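Local atomic coordinates of salt-tolerant glutaminase (Micrococcus luteus, PDB entry 3IHA), a protein that probably hydrolyses L-glutamine to L-glutamate and ammonium. Residues 65-70 with 256-261. Numbering follows the deposited sequence.
With GLU (glutamic acid), chain C.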
ATOM      1  N   ALA A  65      18.688  -7.571  -6.524  1.00 48.80           N
ATOM      2  CA  ALA A  65      17.568  -6.775  -7.000  1.00 47.89           C
ATOM      3  C   ALA A  65      16.959  -7.403  -8.253  1.00 48.94           C
ATOM      4  O   ALA A  65      16.002  -6.871  -8.815  1.00 48.37           O
ATOM      5  CB  ALA A  65      18.013  -5.340  -7.285  1.00 44.54           C
ATOM      6  N   SER A  66      17.515  -8.536  -8.684  1.00 51.87           N
ATOM      7  CA  SER A  66      17.026  -9.249  -9.875  1.00 53.90           C
ATOM      8  C   SER A  66      16.010 -10.322  -9.503  1.00 52.98           C
ATOM      9  O   SER A  66      15.299 -10.843 -10.367  1.00 53.00           O
ATOM     10  CB  SER A  66      18.180  -9.942 -10.605  1.00 51.84           C
ATOM     11  OG  SER A  66      18.444 -11.223 -10.042  1.00 44.68           O
ATOM     12  N   LYS A  67      15.962 -10.648  -8.214  1.00 50.59           N
ATOM     13  CA  LYS A  67      15.066 -11.672  -7.695  1.00 46.48           C
ATOM     14  C   LYS A  67      13.573 -11.454  -7.954  1.00 47.19           C
ATOM     15  O   LYS A  67      12.854 -12.412  -8.231  1.00 52.24           O
ATOM     16  CB  LYS A  67      15.319 -11.854  -6.211  1.00 42.08           C
ATOM     17  CG  LYS A  67      16.776 -12.159  -5.869  1.00 35.03           C
ATOM     18  CD  LYS A  67      16.873 -13.448  -5.080  1.00 29.92           C
ATOM     19  CE  LYS A  67      18.217 -13.611  -4.424  1.00 29.78           C
ATOM     20  NZ  LYS A  67      18.516 -12.484  -3.511  1.00 36.79           N
ATOM     21  N   PRO A  68      13.076 -10.213  -7.848  1.00 44.60           N
ATOM     22  CA  PRO A  68      11.636 -10.051  -8.116  1.00 46.35           C
ATOM     23  C   PRO A  68      11.250 -10.176  -9.592  1.00 46.17           C
ATOM     24  O   PRO A  68      10.078 -10.414  -9.943  1.00 40.62           O
ATOM     25  CB  PRO A  68      11.314  -8.664  -7.543  1.00 48.15           C
ATOM     26  CG  PRO A  68      12.654  -7.977  -7.441  1.00 47.68           C
ATOM     27  CD  PRO A  68      13.595  -9.088  -7.058  1.00 44.32           C
ATOM     28  N   PHE A  69      12.247 -10.021 -10.459  1.00 50.02           N
ATOM     29  CA  PHE A  69      12.029 -10.115 -11.904  1.00 47.02           C
ATOM     30  C   PHE A  69      11.945 -11.560 -12.368  1.00 39.32           C
ATOM     31  O   PHE A  69      11.092 -11.896 -13.189  1.00 33.25           O
ATOM     32  CB  PHE A  69      13.128  -9.337 -12.630  1.00 50.54           C
ATOM     33  CG  PHE A  69      13.096  -7.865 -12.317  1.00 49.10           C
ATOM     34  CD1 PHE A  69      14.195  -7.223 -11.776  1.00 48.17           C
ATOM     35  CD2 PHE A  69      11.922  -7.137 -12.496  1.00 45.81           C
ATOM     36  CE1 PHE A  69      14.120  -5.875 -11.412  1.00 46.94           C
ATOM     37  CE2 PHE A  69      11.843  -5.797 -12.137  1.00 42.72           C
ATOM     38  CZ  PHE A  69      12.943  -5.167 -11.595  1.00 43.47           C
ATOM     39  N   THR A  70      12.793 -12.421 -11.810  1.00 37.60           N
ATOM     40  CA  THR A  70      12.744 -13.821 -12.179  1.00 43.44           C
ATOM     41  C   THR A  70      11.565 -14.527 -11.500  1.00 48.59           C
ATOM     42  O   THR A  70      11.008 -15.486 -12.043  1.00 53.25           O
ATOM     43  CB  THR A  70      14.086 -14.537 -11.861  1.00 48.00           C
ATOM     44  OG1 THR A  70      14.559 -14.135 -10.575  1.00 48.84           O
ATOM     45  CG2 THR A  70      15.153 -14.171 -12.917  1.00 51.16           C
ATOM     46  N   PRO A 256       8.386  -0.725  -1.078  1.00 42.64           N
ATOM     47  CA  PRO A 256       8.795  -2.102  -1.338  1.00 43.50           C
ATOM     48  C   PRO A 256      10.120  -2.024  -2.107  1.00 42.46           C
ATOM     49  O   PRO A 256      10.203  -1.394  -3.166  1.00 39.87           O
ATOM     50  CB  PRO A 256       7.645  -2.637  -2.184  1.00 45.58           C
ATOM     51  CG  PRO A 256       6.461  -1.853  -1.661  1.00 41.10           C
ATOM     52  CD  PRO A 256       7.033  -0.470  -1.596  1.00 41.63           C
ATOM     53  N   ALA A 257      11.159  -2.658  -1.582  1.00 45.11           N
ATOM     54  CA  ALA A 257      12.442  -2.544  -2.234  1.00 45.23           C
ATOM     55  C   ALA A 257      13.401  -3.656  -1.935  1.00 49.12           C
ATOM     56  O   ALA A 257      13.409  -4.187  -0.835  1.00 52.18           O
ATOM     57  CB  ALA A 257      13.073  -1.235  -1.837  1.00 41.01           C
ATOM     58  N   LYS A 258      14.214  -4.001  -2.930  1.00 47.78           N
ATOM     59  CA  LYS A 258      15.229  -5.027  -2.756  1.00 45.27           C
ATOM     60  C   LYS A 258      16.547  -4.368  -3.055  1.00 42.39           C
ATOM     61  O   LYS A 258      16.641  -3.571  -3.965  1.00 47.38           O
ATOM     62  CB  LYS A 258      15.043  -6.198  -3.717  1.00 42.20           C
ATOM     63  CG  LYS A 258      15.953  -7.386  -3.382  1.00 39.88           C
ATOM     64  CD  LYS A 258      15.501  -8.039  -2.094  1.00 41.10           C
ATOM     65  CE  LYS A 258      16.485  -9.076  -1.601  1.00 45.78           C
ATOM     66  NZ  LYS A 258      17.784  -8.454  -1.185  1.00 47.41           N
ATOM     67  N   SER A 259      17.558  -4.714  -2.283  1.00 41.13           N
ATOM     68  CA  SER A 259      18.894  -4.180  -2.444  1.00 43.37           C
ATOM     69  C   SER A 259      19.854  -5.218  -3.077  1.00 50.37           C
ATOM     70  O   SER A 259      19.634  -6.427  -2.991  1.00 52.96           O
ATOM     71  CB  SER A 259      19.405  -3.758  -1.067  1.00 42.55           C
ATOM     72  OG  SER A 259      20.806  -3.562  -1.037  1.00 43.96           O
ATOM     73  N   GLY A 260      20.912  -4.733  -3.722  1.00 51.21           N
ATOM     74  CA  GLY A 260      21.902  -5.617  -4.315  1.00 50.15           C
ATOM     75  C   GLY A 260      23.256  -5.350  -3.672  1.00 49.96           C
ATOM     76  O   GLY A 260      23.557  -4.211  -3.306  1.00 48.97           O
ATOM     77  N   VAL A 261      24.074  -6.385  -3.519  1.00 51.63           N
ATOM     78  CA  VAL A 261      25.396  -6.224  -2.911  1.00 54.24           C
ATOM     79  C   VAL A 261      26.401  -5.485  -3.802  1.00 57.31           C
ATOM     80  O   VAL A 261      27.539  -5.267  -3.398  1.00 60.12           O
ATOM     81  CB  VAL A 261      26.003  -7.587  -2.533  1.00 54.47           C
ATOM     82  CG1 VAL A 261      25.098  -8.302  -1.557  1.00 53.84           C
ATOM     83  CG2 VAL A 261      26.199  -8.430  -3.778  1.00 56.04           C
TER
HETATM   84  N   GLU C 500      24.563 -12.265  -6.081  1.00106.53           N
HETATM   85  CA  GLU C 500      24.708 -12.650  -4.652  1.00105.33           C
HETATM   86  C   GLU C 500      24.710 -14.154  -4.511  1.00103.84           C
HETATM   87  O   GLU C 500      25.187 -14.643  -3.470  1.00101.43           O
HETATM   88  CB  GLU C 500      23.560 -12.076  -3.828  1.00106.36           C
HETATM   89  CG  GLU C 500      23.758 -10.637  -3.419  1.00106.11           C
HETATM   90  CD  GLU C 500      22.719 -10.176  -2.425  1.00104.02           C
HETATM   91  OE1 GLU C 500      22.393 -10.960  -1.505  1.00103.53           O
HETATM   92  OE2 GLU C 500      22.238  -9.032  -2.562  1.00102.17           O
HETATM   93  OXT GLU C 500      24.221 -14.815  -5.447  1.00105.89           O
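K258 lays the start of its side chain against the backbone of A65, and this is the close-packed part of the contact. The two CA atoms are 5.2 Å apart, and K258 CG comes within 4.0 Å of A65 CA. The first torsion makes this possible by turning CG anti to the backbone N (chi1 -170°), while bends at chi2 and chi4 curl the rest of the chain around toward the ligand. The A65 methyl, CB, lies 4.0 Å from K258 O, and L266 of the neighbouring strand 264-269 also touches it.

Toward the pocket the fit is looser. K67 reaches across, but its NZ gets no nearer than 4.4 Å to K258 CE, and the two NZ atoms stay 4.7 Å apart. Each amine is held by other partners: K67 NZ by S64 OG and M112 O, K258 NZ by Y243 OH, with a weak extra bond of 3.3 Å from K258 NZ to S259 O. At the far end of 256-261, the N-H of V261 gives the bound glutamate's OE2 a weak, bent bond (3.4 Å, 128°), and V261 CG1 and CG2 line the ligand's side chain.

S64 and K67, with K258-S259-G260 at the end of the weak edge strand 257-259 and just past it, probably correspond to the SxxK and K(T/S)G-type motifs of serine beta-lactamases. Between the segments there is van der Waals packing of A65 against K258 and the S259 backbone. S64 and V261 bind L-glutamate, and the K67 NZ bond to S64 OG is consistent with a lysine assisting that hydroxyl, as in SxxK enzymes.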